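Local structure of exonuclease mut-7 homolog (Aedes aegypti, 7JW2) at residues Met33-Ser38 with Cys191-Tyr196; Val83-Asp88 with Asn111-Ser116; Phe94-Asp99 with Ser120-Leu125; Leu127-Val132 with Val147-Ala152. The protein is probably a magnesium-dependent 3'-5' exoribonuclease that trims the 3' ends of AGO1-bound microRNAs, this chain being its exonuclease domain. All coordinates share one frame; numbering follows the deposited sequence.

The centre of contact 1, where strand 33-40 meets helix 179-205, is about 4 Å from the centre of the chain. Contact 3, centres about 10 Å apart, reaches the same sheet; Ser38 OG lies 2.7 Å from Asp99 OD2, a probable hydrogen bond between the two. Strand 33-40 and the start of helix 96-106 probably border the magnesium-dependent active site, as in related DEDD-type exonucleases. Contact 2, about 16 Å from contact 1 and about 10 Å from contact 3 between centres, meets the first through the edge-to-face rings of Phe84 and Phe36 and the second through a probable hydrogen bond, Met113 O to Ser120 OG (2.8 Å). Contact 4, centre about 14 Å from that of contact 1, joins it through Leu151 against Ile195 and contact 3 through Phe94.

Contact 1. Residues Met33-Ser38 with Cys191-Tyr196; sequences MIAFAS and CLLEIY. Unlike the reference sequence in segment 33-38: Ala37 (reference Asp).
The ring of Tyr196 is approached obliquely by Met33 SD, which is 5.1 Å from the Tyr196 ring centroid, 45° off the normal, and 4.2 Å from Tyr196 CD2, a Met-aromatic contact. The Phe36 ring turns to the other side of the strand, and what faces the helix from this residue is its carbonyl oxygen, 3.5 Å from Leu192 CD1. Met33 reaches the helix with CG anti to the backbone N (chi1 -178°). A bend at chi3 then folds CE back, and the chain slides past Leu193 in the opposite direction: CG is 3.9 Å and CE 4.0 Å from Leu193 CD2. Between these outer contacts Ala35 fits close to the helix, its CB 3.8 Å from Leu192 CB and 3.9 Å from Leu193 CG. With only a CB to accommodate here, the strand can lie close; the axes of the two short segments approach to 8.0 Å, their N-to-C directions 128° apart. Helix 179-205 thus covers one face of the sheet, as expected for the RNase H-like 3'-5' exonuclease fold, with Leu193 and Tyr196 also touching Leu92 of strand 90-93, and Leu192 and Tyr196 reaching Leu125 of helix 125-132.

Contact 2. Residues Val83-Asp88 with Asn111-Ser116; sequences VFNRDD and NVMYSS
Asn85, the first residue to leave helical backbone angles after helix 73-84, grips the extended backbone of Asn111-Ser116 with both ends of its side-chain amide. The CB bond points toward that segment, and CG, anti to the carbonyl carbon (chi1 -65°), lies 3.6 Å from Met113 CG. At the tip the amide divides its work. OD1 accepts the backbone N-H of Met113, 2.8 Å from OD1 to Met113 N, in a nearly straight bond whose donor is tilted 25° from the carbonyl plane. ND2 donates to Asn111 O, 2.9 Å away and in the plane of the Asn85 amide, again almost linearly at 172°. The two bonds fall on the groups flanking Val112, Asn111 O and Met113 N, and Val112 CA lies 3.6 Å from Asn85 OD1. The Met113 side chain crosses that of Asn85 at about a right angle, its CG 3.4 Å from OD1 and its SD farther along near the amide carbon. Beside this polar grip, Phe84 CB rests 3.9 Å from Val112 CG2, which meets the ring obliquely. Farther out, Val112 O accepts a bond from Gln104 NE2, and Met113 O one from Ser120 OG. A pair of straight bonds, one accepting and one donating, fixes the rotation of the Asn85 amide and identifies which end is oxygen. The amide thus ties the end of helix 73-84 to the loop between helix 96-106 and strand 122-124, a neutral side chain satisfying two backbone polar groups next to a small apolar patch.

Contact 3. Residues Phe94-Asp99 with Ser120-Leu125; sequences FAPSTD and SAILDL
Asp124 supplies the hydrogen bond of the contact: Ala95 N donates to its OD1 over 2.8 Å, at an N-H...O angle of 153° and from well above the carboxylate plane (55° out of it). The same oxygen also takes the backbone N-H of Gln126, so one carboxylate atom is held by two backbone donors. Chi1 (-178°) sets Asp124 CG anti to the backbone N, where it lies against Pro96 CD. By close packing, the Pro96 ring crosses the Asp124 side chain at about a right angle, with Pro96 CD only 3.3 Å from Asp124 CG and 3.5 Å from Asp124 CB. The apolar contacts lie farther apart. Pro96 CB is 4.2 Å from Ile122 CG2 as the two side chains slide past each other in opposite directions, while Phe94 CD2 is 4.4 Å from Leu125 CB, which approaches the ring obliquely. Ala95 itself adopts left-handed backbone angles just before helix 96-106. The arrangement belongs to a beta-alpha-beta unit, strand 90-93, helix 96-106 and strand 122-124, in the RNase H-like exonuclease fold, where Asp124 both N-caps helix 125-132 and ties down the turn leading into helix 96-106.

Contact 4. Residues Leu127-Val132 with Val147-Ala152; sequences LLWRHV and VNQNLA
The indole of Trp129, its CG anti to the backbone N (chi1 -169°), is wrapped at its six-membered end by the backbone of a tight turn, Asn148-Asn150, and contacts carbonyl oxygens as well as aliphatic carbon. Trp129 CZ3 comes within 3.3 Å of Asn150 O, which stands at the ring edge near the plane, and Trp129 CH2 is 3.6 Å from Asn148 O and 3.4 Å from Gln149 CA. The side chain of Gln149 then runs over one face of the ring. Its CB lies 4.0 Å from Trp129 CZ3, and its CG makes a CH-pi contact, 4.1 Å from the centroid of the six-membered ring and just 7° off the normal. Beyond CG the chain is extended, so CD moves on toward the five-membered ring; the amide plane is 33° from that of the indole, and the group lies beside CG of Arg130, whose side chain crosses it at about a right angle. At the ring edge, in plane, Val147 CG2 sits 3.8 Å from Trp129 CZ2. Leu154 and Leu157 of helix 151-159 also touch the indole, as does the ring of Phe140. Trp129 is buried, although the contact as a whole lies near the surface. Gln149 is the centre of an inverse gamma turn, closed by a weak bond from Asn150 N to Asn148 O. Directly after it Asn150 takes the N-cap position, its OD1 accepting the backbone N-H of Asn153, so an inverse gamma turn packed on an indole leads into the capped start of helix 151-159.

Contact 1. Residues Met33-Ser38 with Cys191-Tyr196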
loop_
_atom_site.group_PDB
_atom_site.type_symbol
_atom_site.label_atom_id
_atom_site.label_comp_id
_atom_site.label_asym_id
_atom_site.label_seq_id
_atom_site.Cartn_x
_atom_site.Cartn_y
_atom_site.Cartn_z
ATOM N N MET A 33 16.247 0.845 7.217
ATOM C CA MET A 33 16.310 1.395 8.566
ATOM C C MET A 33 15.174 2.393 8.743
ATOM O O MET A 33 15.020 3.303 7.919
ATOM C CB MET A 33 17.661 2.066 8.840
ATOM C CG MET A 33 17.763 2.608 10.254
ATOM S SD MET A 33 19.405 3.128 10.786
ATOM C CE MET A 33 19.793 4.250 9.479
ATOM N N ILE A 34 14.398 2.219 9.823
ATOM C CA ILE A 34 13.246 3.054 10.157
ATOM C C ILE A 34 13.312 3.334 11.650
ATOM O O ILE A 34 13.725 2.482 12.438
ATOM C CB ILE A 34 11.896 2.367 9.828
ATOM C CG1 ILE A 34 11.877 1.904 8.383
ATOM C CG2 ILE A 34 10.687 3.293 10.103
ATOM C CD1 ILE A 34 11.708 2.991 7.447
ATOM N N ALA A 35 12.885 4.521 12.051
ATOM C CA ALA A 35 12.730 4.823 13.464
ATOM C C ALA A 35 11.249 4.972 13.773
ATOM O O ALA A 35 10.472 5.391 12.916
ATOM C CB ALA A 35 13.492 6.095 13.839
ATOM N N PHE A 36 10.849 4.608 14.988
ATOM C CA PHE A 36 9.437 4.760 15.334
ATOM C C PHE A 36 9.264 5.312 16.739
ATOM O O PHE A 36 10.114 5.145 17.626
ATOM C CB PHE A 36 8.633 3.449 15.159
ATOM C CG PHE A 36 8.916 2.379 16.176
ATOM C CD1 PHE A 36 8.207 2.297 17.365
ATOM C CD2 PHE A 36 9.844 1.396 15.894
ATOM C CE1 PHE A 36 8.467 1.277 18.282
ATOM C CE2 PHE A 36 10.104 0.367 16.789
ATOM C CZ PHE A 36 9.417 0.305 17.985
ATOM N N ALA A 37 8.124 5.976 16.912
ATOM C CA ALA A 37 7.660 6.549 18.168
ATOM C C ALA A 37 6.145 6.658 18.081
ATOM O O ALA A 37 5.546 6.393 17.033
ATOM C CB ALA A 37 8.306 7.913 18.433
ATOM N N SER A 38 5.519 7.042 19.199
ATOM C CA SER A 38 4.065 7.146 19.220
ATOM C C SER A 38 3.641 8.173 20.253
ATOM O O SER A 38 4.388 8.496 21.184
ATOM C CB SER A 38 3.409 5.789 19.496
ATOM O OG SER A 38 3.733 5.294 20.776
ATOM N N CYS A 191 14.832 11.957 15.373
ATOM C CA CYS A 191 16.077 12.142 16.122
ATOM C C CYS A 191 16.712 10.808 16.501
ATOM O O CYS A 191 17.919 10.758 16.790
ATOM C CB CYS A 191 15.832 13.015 17.363
ATOM S SG CYS A 191 15.003 12.200 18.766
ATOM N N LEU A 192 15.931 9.722 16.507
ATOM C CA LEU A 192 16.505 8.412 16.791
ATOM C C LEU A 192 17.489 8.008 15.705
ATOM O O LEU A 192 18.531 7.401 16.003
ATOM C CB LEU A 192 15.389 7.371 16.925
ATOM C CG LEU A 192 14.289 7.721 17.931
ATOM C CD1 LEU A 192 13.234 6.620 17.909
ATOM C CD2 LEU A 192 14.863 7.926 19.330
ATOM N N LEU A 193 17.199 8.368 14.447
ATOM C CA LEU A 193 18.148 8.094 13.365
ATOM C C LEU A 193 19.435 8.872 13.573
ATOM O O LEU A 193 20.536 8.325 13.409
ATOM C CB LEU A 193 17.549 8.452 12.007
ATOM C CG LEU A 193 16.296 7.682 11.568
ATOM C CD1 LEU A 193 15.565 8.471 10.513
ATOM C CD2 LEU A 193 16.680 6.306 11.011
ATOM N N GLU A 194 19.314 10.149 13.935
ATOM C CA GLU A 194 20.494 10.979 14.176
ATOM C C GLU A 194 21.304 10.474 15.365
ATOM O O GLU A 194 22.543 10.506 15.333
ATOM C CB GLU A 194 20.067 12.431 14.404
ATOM C CG GLU A 194 19.237 13.018 13.280
ATOM C CD GLU A 194 18.633 14.357 13.656
ATOM O OE1 GLU A 194 17.792 14.390 14.580
ATOM O OE2 GLU A 194 18.981 15.373 13.013
ATOM N N ILE A 195 20.630 10.001 16.419
ATOM C CA ILE A 195 21.331 9.421 17.564
ATOM C C ILE A 195 22.115 8.180 17.147
ATOM O O ILE A 195 23.303 8.042 17.468
ATOM C CB ILE A 195 20.340 9.104 18.695
ATOM C CG1 ILE A 195 19.901 10.392 19.399
ATOM C CG2 ILE A 195 20.950 8.149 19.682
ATOM C CD1 ILE A 195 18.688 10.187 20.276
ATOM N N TYR A 196 21.464 7.247 16.444
ATOM C CA TYR A 196 22.165 6.033 16.029
ATOM C C TYR A 196 23.389 6.370 15.194
ATOM O O TYR A 196 24.464 5.775 15.378
ATOM C CB TYR A 196 21.219 5.103 15.252
ATOM C CG TYR A 196 21.880 3.775 14.972
ATOM C CD1 TYR A 196 22.022 2.829 15.979
ATOM C CD2 TYR A 196 22.420 3.492 13.728
ATOM C CE1 TYR A 196 22.667 1.624 15.756
ATOM C CE2 TYR A 196 23.073 2.281 13.497
ATOM C CZ TYR A 196 23.180 1.357 14.521
ATOM O OH TYR A 196 23.823 0.150 14.324
#

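Contact 2. Residues Val83-Asp88 with Asn111-Ser116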
loop_
_atom_site.group_PDB
_atom_site.type_symbol
_atom_site.label_atom_id
_atom_site.label_comp_id
_atom_site.label_asym_id
_atom_site.label_seq_id
_atom_site.Cartn_x
_atom_site.Cartn_y
_atom_site.Cartn_z
ATOM N N VAL A 83 6.881 -4.134 7.732
ATOM C CA VAL A 83 7.839 -3.230 8.365
ATOM C C VAL A 83 8.335 -3.804 9.690
ATOM O O VAL A 83 9.536 -4.030 9.866
ATOM C CB VAL A 83 7.229 -1.828 8.571
ATOM C CG1 VAL A 83 8.184 -0.923 9.353
ATOM C CG2 VAL A 83 6.879 -1.199 7.218
ATOM N N PHE A 84 7.432 -4.039 10.646
ATOM C CA PHE A 84 7.894 -4.269 12.013
ATOM C C PHE A 84 8.395 -5.686 12.246
ATOM O O PHE A 84 9.431 -5.873 12.902
ATOM C CB PHE A 84 6.791 -3.920 13.002
ATOM C CG PHE A 84 6.686 -2.465 13.247
ATOM C CD1 PHE A 84 6.049 -1.648 12.327
ATOM C CD2 PHE A 84 7.290 -1.891 14.354
ATOM C CE1 PHE A 84 5.969 -0.283 12.529
ATOM C CE2 PHE A 84 7.215 -0.531 14.569
ATOM C CZ PHE A 84 6.557 0.282 13.655
ATOM N N ASN A 85 7.692 -6.692 11.739
ATOM C CA ASN A 85 8.053 -8.087 11.996
ATOM C C ASN A 85 8.947 -8.661 10.917
ATOM O O ASN A 85 8.765 -9.801 10.476
ATOM C CB ASN A 85 6.786 -8.921 12.151
ATOM C CG ASN A 85 5.983 -8.529 13.366
ATOM O OD1 ASN A 85 6.526 -8.000 14.339
ATOM N ND2 ASN A 85 4.684 -8.782 13.319
ATOM N N ARG A 86 9.900 -7.867 10.453
ATOM C CA ARG A 86 10.859 -8.275 9.440
ATOM C C ARG A 86 12.258 -8.202 10.026
ATOM O O ARG A 86 12.664 -7.154 10.540
ATOM C CB ARG A 86 10.768 -7.377 8.219
ATOM C CG ARG A 86 9.555 -7.603 7.384
ATOM C CD ARG A 86 9.550 -6.628 6.248
ATOM N NE ARG A 86 10.735 -6.770 5.403
ATOM C CZ ARG A 86 11.009 -5.949 4.399
ATOM N NH1 ARG A 86 10.193 -4.934 4.144
ATOM N NH2 ARG A 86 12.095 -6.134 3.659
ATOM N N ASP A 87 13.003 -9.301 9.930
ATOM C CA ASP A 87 14.364 -9.304 10.443
ATOM C C ASP A 87 15.339 -8.541 9.551
ATOM O O ASP A 87 16.460 -8.267 9.995
ATOM C CB ASP A 87 14.855 -10.744 10.617
ATOM C CG ASP A 87 14.248 -11.433 11.832
ATOM O OD1 ASP A 87 14.275 -12.684 11.886
ATOM O OD2 ASP A 87 13.748 -10.731 12.735
ATOM N N ASP A 88 14.951 -8.190 8.323
ATOM C CA ASP A 88 15.846 -7.522 7.385
ATOM C C ASP A 88 15.654 -6.008 7.352
ATOM O O ASP A 88 16.229 -5.338 6.488
ATOM C CB ASP A 88 15.704 -8.123 5.966
ATOM C CG ASP A 88 14.280 -8.046 5.413
ATOM O OD1 ASP A 88 13.331 -7.926 6.212
ATOM O OD2 ASP A 88 14.102 -8.119 4.171
ATOM N N ASN A 111 0.203 -6.224 15.583
ATOM C CA ASN A 111 0.766 -7.251 16.451
ATOM C C ASN A 111 2.273 -7.329 16.216
ATOM O O ASN A 111 2.765 -8.157 15.459
ATOM C CB ASN A 111 0.063 -8.579 16.170
ATOM C CG ASN A 111 0.610 -9.723 16.980
ATOM O OD1 ASN A 111 0.749 -9.624 18.192
ATOM N ND2 ASN A 111 0.906 -10.830 16.311
ATOM N N VAL A 112 3.008 -6.441 16.888
ATOM C CA VAL A 112 4.464 -6.378 16.737
ATOM C C VAL A 112 5.120 -7.401 17.654
ATOM O O VAL A 112 4.812 -7.464 18.852
ATOM C CB VAL A 112 4.987 -4.965 17.037
ATOM C CG1 VAL A 112 6.509 -4.950 16.939
ATOM C CG2 VAL A 112 4.375 -3.942 16.084
ATOM N N MET A 113 6.048 -8.181 17.095
ATOM C CA MET A 113 6.793 -9.192 17.840
ATOM C C MET A 113 8.086 -8.594 18.396
ATOM O O MET A 113 8.982 -8.208 17.637
ATOM C CB MET A 113 7.097 -10.401 16.952
ATOM C CG MET A 113 5.899 -10.884 16.116
ATOM S SD MET A 113 6.289 -12.113 14.836
ATOM C CE MET A 113 4.648 -12.591 14.305
ATOM N N TYR A 114 8.191 -8.536 19.717
ATOM C CA TYR A 114 9.402 -8.041 20.374
ATOM C C TYR A 114 9.582 -8.849 21.654
ATOM O O TYR A 114 8.930 -8.568 22.663
ATOM C CB TYR A 114 9.304 -6.549 20.660
ATOM C CG TYR A 114 10.574 -5.927 21.201
ATOM C CD1 TYR A 114 11.726 -5.847 20.420
ATOM C CD2 TYR A 114 10.619 -5.421 22.492
ATOM C CE1 TYR A 114 12.894 -5.271 20.924
ATOM C CE2 TYR A 114 11.769 -4.844 23.001
ATOM C CZ TYR A 114 12.902 -4.772 22.212
ATOM O OH TYR A 114 14.050 -4.203 22.719
ATOM N N SER A 115 10.473 -9.838 21.610
ATOM C CA SER A 115 10.592 -10.801 22.697
ATOM C C SER A 115 11.981 -11.423 22.678
ATOM O O SER A 115 12.785 -11.184 21.773
ATOM C CB SER A 115 9.515 -11.880 22.587
ATOM O OG SER A 115 9.726 -12.655 21.423
ATOM N N SER A 116 12.237 -12.252 23.697
ATOM C CA SER A 116 13.539 -12.894 23.851
ATOM C C SER A 116 13.933 -13.681 22.608
ATOM O O SER A 116 15.087 -13.621 22.168
ATOM C CB SER A 116 13.520 -13.813 25.072
ATOM O OG SER A 116 12.491 -14.783 24.956
#

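Contact 3. Residues Phe94-Asp99 with Ser120-Leu125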
loop_
_atom_site.group_PDB
_atom_site.type_symbol
_atom_site.label_atom_id
_atom_site.label_comp_id
_atom_site.label_asym_id
_atom_site.label_seq_id
_atom_site.Cartn_x
_atom_site.Cartn_y
_atom_site.Cartn_z
ATOM N N PHE A 94 13.201 3.967 21.388
ATOM C CA PHE A 94 13.700 4.215 22.738
ATOM C C PHE A 94 12.729 3.563 23.713
ATOM O O PHE A 94 11.543 3.899 23.723
ATOM C CB PHE A 94 13.850 5.719 23.015
ATOM C CG PHE A 94 14.667 6.035 24.251
ATOM C CD1 PHE A 94 14.084 6.003 25.519
ATOM C CD2 PHE A 94 16.015 6.362 24.146
ATOM C CE1 PHE A 94 14.846 6.295 26.654
ATOM C CE2 PHE A 94 16.774 6.649 25.284
ATOM C CZ PHE A 94 16.183 6.612 26.527
ATOM N N ALA A 95 13.223 2.608 24.497
ATOM C CA ALA A 95 12.398 1.817 25.404
ATOM C C ALA A 95 11.123 1.277 24.733
ATOM O O ALA A 95 10.022 1.534 25.193
ATOM C CB ALA A 95 12.044 2.631 26.643
ATOM N N PRO A 96 11.279 0.486 23.657
ATOM C CA PRO A 96 10.114 0.084 22.844
ATOM C C PRO A 96 9.095 -0.780 23.572
ATOM O O PRO A 96 7.922 -0.783 23.169
ATOM C CB PRO A 96 10.759 -0.693 21.689
ATOM C CG PRO A 96 12.042 -1.223 22.257
ATOM C CD PRO A 96 12.523 -0.112 23.160
ATOM N N SER A 97 9.500 -1.519 24.612
ATOM C CA SER A 97 8.577 -2.437 25.284
ATOM C C SER A 97 7.334 -1.726 25.790
ATOM O O SER A 97 6.248 -2.314 25.811
ATOM C CB SER A 97 9.276 -3.136 26.450
ATOM O OG SER A 97 10.182 -4.117 25.985
ATOM N N THR A 98 7.467 -0.465 26.195
ATOM C CA THR A 98 6.324 0.276 26.704
ATOM C C THR A 98 5.245 0.421 25.636
ATOM O O THR A 98 4.100 -0.008 25.832
ATOM C CB THR A 98 6.774 1.643 27.216
ATOM O OG1 THR A 98 7.928 1.487 28.054
ATOM C CG2 THR A 98 5.661 2.294 28.009
ATOM N N ASP A 99 5.595 1.020 24.491
ATOM C CA ASP A 99 4.605 1.211 23.431
ATOM C C ASP A 99 4.093 -0.119 22.907
ATOM O O ASP A 99 2.888 -0.274 22.672
ATOM C CB ASP A 99 5.189 2.012 22.266
ATOM C CG ASP A 99 5.302 3.501 22.556
ATOM O OD1 ASP A 99 4.674 3.986 23.527
ATOM O OD2 ASP A 99 6.014 4.193 21.782
ATOM N N SER A 120 12.815 -8.976 16.175
ATOM C CA SER A 120 12.361 -8.478 14.879
ATOM C C SER A 120 13.236 -7.328 14.400
ATOM O O SER A 120 12.771 -6.428 13.700
ATOM C CB SER A 120 10.892 -8.056 14.926
ATOM O OG SER A 120 10.062 -9.150 15.278
ATOM N N ALA A 121 14.512 -7.348 14.797
ATOM C CA ALA A 121 15.463 -6.296 14.458
ATOM C C ALA A 121 15.017 -4.927 14.981
ATOM O O ALA A 121 15.300 -3.899 14.359
ATOM C CB ALA A 121 15.709 -6.248 12.945
ATOM N N ILE A 122 14.320 -4.903 16.111
ATOM C CA ILE A 122 13.988 -3.654 16.793
ATOM C C ILE A 122 15.077 -3.371 17.824
ATOM O O ILE A 122 15.253 -4.133 18.780
ATOM C CB ILE A 122 12.602 -3.721 17.456
ATOM C CG1 ILE A 122 11.493 -3.921 16.411
ATOM C CG2 ILE A 122 12.321 -2.449 18.266
ATOM C CD1 ILE A 122 10.195 -4.444 17.019
ATOM N N LEU A 123 15.778 -2.256 17.650
ATOM C CA LEU A 123 16.853 -1.863 18.552
ATOM C C LEU A 123 16.358 -0.804 19.530
ATOM O O LEU A 123 15.921 0.277 19.119
ATOM C CB LEU A 123 18.045 -1.323 17.777
ATOM C CG LEU A 123 19.164 -0.819 18.700
ATOM C CD1 LEU A 123 19.813 -1.986 19.445
ATOM C CD2 LEU A 123 20.197 -0.040 17.907
ATOM N N ASP A 124 16.456 -1.113 20.820
ATOM C CA ASP A 124 16.248 -0.140 21.887
ATOM C C ASP A 124 17.517 0.692 22.043
ATOM O O ASP A 124 18.564 0.161 22.427
ATOM C CB ASP A 124 15.913 -0.874 23.179
ATOM C CG ASP A 124 15.632 0.063 24.336
ATOM O OD1 ASP A 124 15.697 1.304 24.156
ATOM O OD2 ASP A 124 15.326 -0.457 25.428
ATOM N N LEU A 125 17.437 1.994 21.755
ATOM C CA LEU A 125 18.645 2.812 21.860
ATOM C C LEU A 125 19.101 2.981 23.301
ATOM O O LEU A 125 20.283 3.274 23.524
ATOM C CB LEU A 125 18.437 4.183 21.217
ATOM C CG LEU A 125 18.419 4.146 19.682
ATOM C CD1 LEU A 125 17.982 5.485 19.132
ATOM C CD2 LEU A 125 19.787 3.773 19.124
#

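Contact 4. Residues Leu127-Val132 with Val147-Ala152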
loop_
_atom_site.group_PDB
_atom_site.type_symbol
_atom_site.label_atom_id
_atom_site.label_comp_id
_atom_site.label_asym_id
_atom_site.label_seq_id
_atom_site.Cartn_x
_atom_site.Cartn_y
_atom_site.Cartn_z
ATOM N N LEU A 127 19.375 0.500 25.317
ATOM C CA LEU A 127 20.280 -0.635 25.488
ATOM C C LEU A 127 21.627 -0.371 24.833
ATOM O O LEU A 127 22.675 -0.743 25.378
ATOM C CB LEU A 127 19.653 -1.901 24.905
ATOM C CG LEU A 127 18.455 -2.503 25.631
ATOM C CD1 LEU A 127 17.924 -3.708 24.866
ATOM C CD2 LEU A 127 18.833 -2.884 27.054
ATOM N N LEU A 128 21.623 0.251 23.653
ATOM C CA LEU A 128 22.874 0.628 23.011
ATOM C C LEU A 128 23.630 1.646 23.857
ATOM O O LEU A 128 24.851 1.550 24.009
ATOM C CB LEU A 128 22.594 1.178 21.612
ATOM C CG LEU A 128 23.772 1.710 20.794
ATOM C CD1 LEU A 128 24.739 0.592 20.401
ATOM C CD2 LEU A 128 23.268 2.450 19.556
ATOM N N TRP A 129 22.911 2.623 24.417
ATOM C CA TRP A 129 23.502 3.585 25.343
ATOM C C TRP A 129 24.218 2.882 26.487
ATOM O O TRP A 129 25.394 3.149 26.759
ATOM C CB TRP A 129 22.395 4.497 25.870
ATOM C CG TRP A 129 22.834 5.701 26.635
ATOM C CD1 TRP A 129 24.099 6.015 27.055
ATOM C CD2 TRP A 129 21.991 6.768 27.062
ATOM N NE1 TRP A 129 24.085 7.220 27.727
ATOM C CE2 TRP A 129 22.801 7.697 27.749
ATOM C CE3 TRP A 129 20.623 7.022 26.939
ATOM C CZ2 TRP A 129 22.285 8.868 28.300
ATOM C CZ3 TRP A 129 20.111 8.186 27.491
ATOM C CH2 TRP A 129 20.944 9.094 28.160
ATOM N N ARG A 130 23.524 1.962 27.158
ATOM C CA ARG A 130 24.119 1.264 28.293
ATOM C C ARG A 130 25.303 0.409 27.868
ATOM O O ARG A 130 26.262 0.246 28.634
ATOM C CB ARG A 130 23.059 0.411 28.993
ATOM C CG ARG A 130 22.082 1.225 29.837
ATOM C CD ARG A 130 20.809 0.456 30.157
ATOM N NE ARG A 130 21.017 -0.988 30.167
ATOM C CZ ARG A 130 20.036 -1.885 30.135
ATOM N NH1 ARG A 130 18.770 -1.487 30.096
ATOM N NH2 ARG A 130 20.320 -3.182 30.147
ATOM N N HIS A 131 25.270 -0.120 26.644
ATOM C CA HIS A 131 26.347 -0.980 26.168
ATOM C C HIS A 131 27.618 -0.180 25.903
ATOM O O HIS A 131 28.712 -0.575 26.325
ATOM C CB HIS A 131 25.896 -1.715 24.906
ATOM C CG HIS A 131 26.831 -2.798 24.466
ATOM N ND1 HIS A 131 27.865 -2.576 23.580
ATOM C CD2 HIS A 131 26.886 -4.112 24.789
ATOM C CE1 HIS A 131 28.521 -3.706 23.381
ATOM N NE2 HIS A 131 27.945 -4.653 24.100
ATOM N N VAL A 132 27.494 0.949 25.206
ATOM C CA VAL A 132 28.673 1.726 24.831
ATOM C C VAL A 132 29.246 2.508 26.006
ATOM O O VAL A 132 30.444 2.833 25.995
ATOM C CB VAL A 132 28.352 2.669 23.658
ATOM C CG1 VAL A 132 27.759 1.881 22.482
ATOM C CG2 VAL A 132 27.417 3.787 24.105
ATOM N N VAL A 147 24.389 11.713 33.163
ATOM C CA VAL A 147 23.065 12.277 32.954
ATOM C C VAL A 147 22.018 11.185 33.157
ATOM O O VAL A 147 22.300 9.986 33.046
ATOM C CB VAL A 147 22.935 12.919 31.560
ATOM C CG1 VAL A 147 23.993 14.009 31.359
ATOM C CG2 VAL A 147 23.034 11.856 30.465
ATOM N N ASN A 148 20.796 11.607 33.484
ATOM C CA ASN A 148 19.676 10.676 33.522
ATOM C C ASN A 148 19.494 10.058 32.144
ATOM O O ASN A 148 19.681 10.724 31.123
ATOM C CB ASN A 148 18.399 11.394 33.952
ATOM C CG ASN A 148 18.401 11.752 35.419
ATOM O OD1 ASN A 148 19.128 11.155 36.215
ATOM N ND2 ASN A 148 17.582 12.731 35.788
ATOM N N GLN A 149 19.136 8.775 32.114
ATOM C CA GLN A 149 19.087 8.029 30.853
ATOM C C GLN A 149 17.698 8.134 30.222
ATOM O O GLN A 149 16.920 7.181 30.178
ATOM C CB GLN A 149 19.498 6.578 31.074
ATOM C CG GLN A 149 20.978 6.391 31.383
ATOM C CD GLN A 149 21.477 4.992 31.062
ATOM O OE1 GLN A 149 22.642 4.804 30.707
ATOM N NE2 GLN A 149 20.592 4.003 31.177
ATOM N N ASN A 150 17.397 9.330 29.722
ATOM C CA ASN A 150 16.182 9.597 28.961
ATOM C C ASN A 150 16.547 10.109 27.572
ATOM O O ASN A 150 17.709 10.406 27.283
ATOM C CB ASN A 150 15.274 10.598 29.693
ATOM C CG ASN A 150 15.988 11.889 30.059
ATOM O OD1 ASN A 150 16.600 12.546 29.213
ATOM N ND2 ASN A 150 15.912 12.258 31.335
ATOM N N LEU A 151 15.537 10.211 26.700
ATOM C CA LEU A 151 15.811 10.565 25.309
ATOM C C LEU A 151 16.319 11.998 25.185
ATOM O O LEU A 151 17.207 12.277 24.369
ATOM C CB LEU A 151 14.563 10.349 24.443
ATOM C CG LEU A 151 14.705 10.759 22.977
ATOM C CD1 LEU A 151 15.778 9.922 22.286
ATOM C CD2 LEU A 151 13.371 10.645 22.232
ATOM N N ALA A 152 15.787 12.921 25.990
ATOM C CA ALA A 152 16.234 14.304 25.892
ATOM C C ALA A 152 17.726 14.422 26.171
ATOM O O ALA A 152 18.434 15.181 25.500
ATOM C CB ALA A 152 15.443 15.182 26.861
#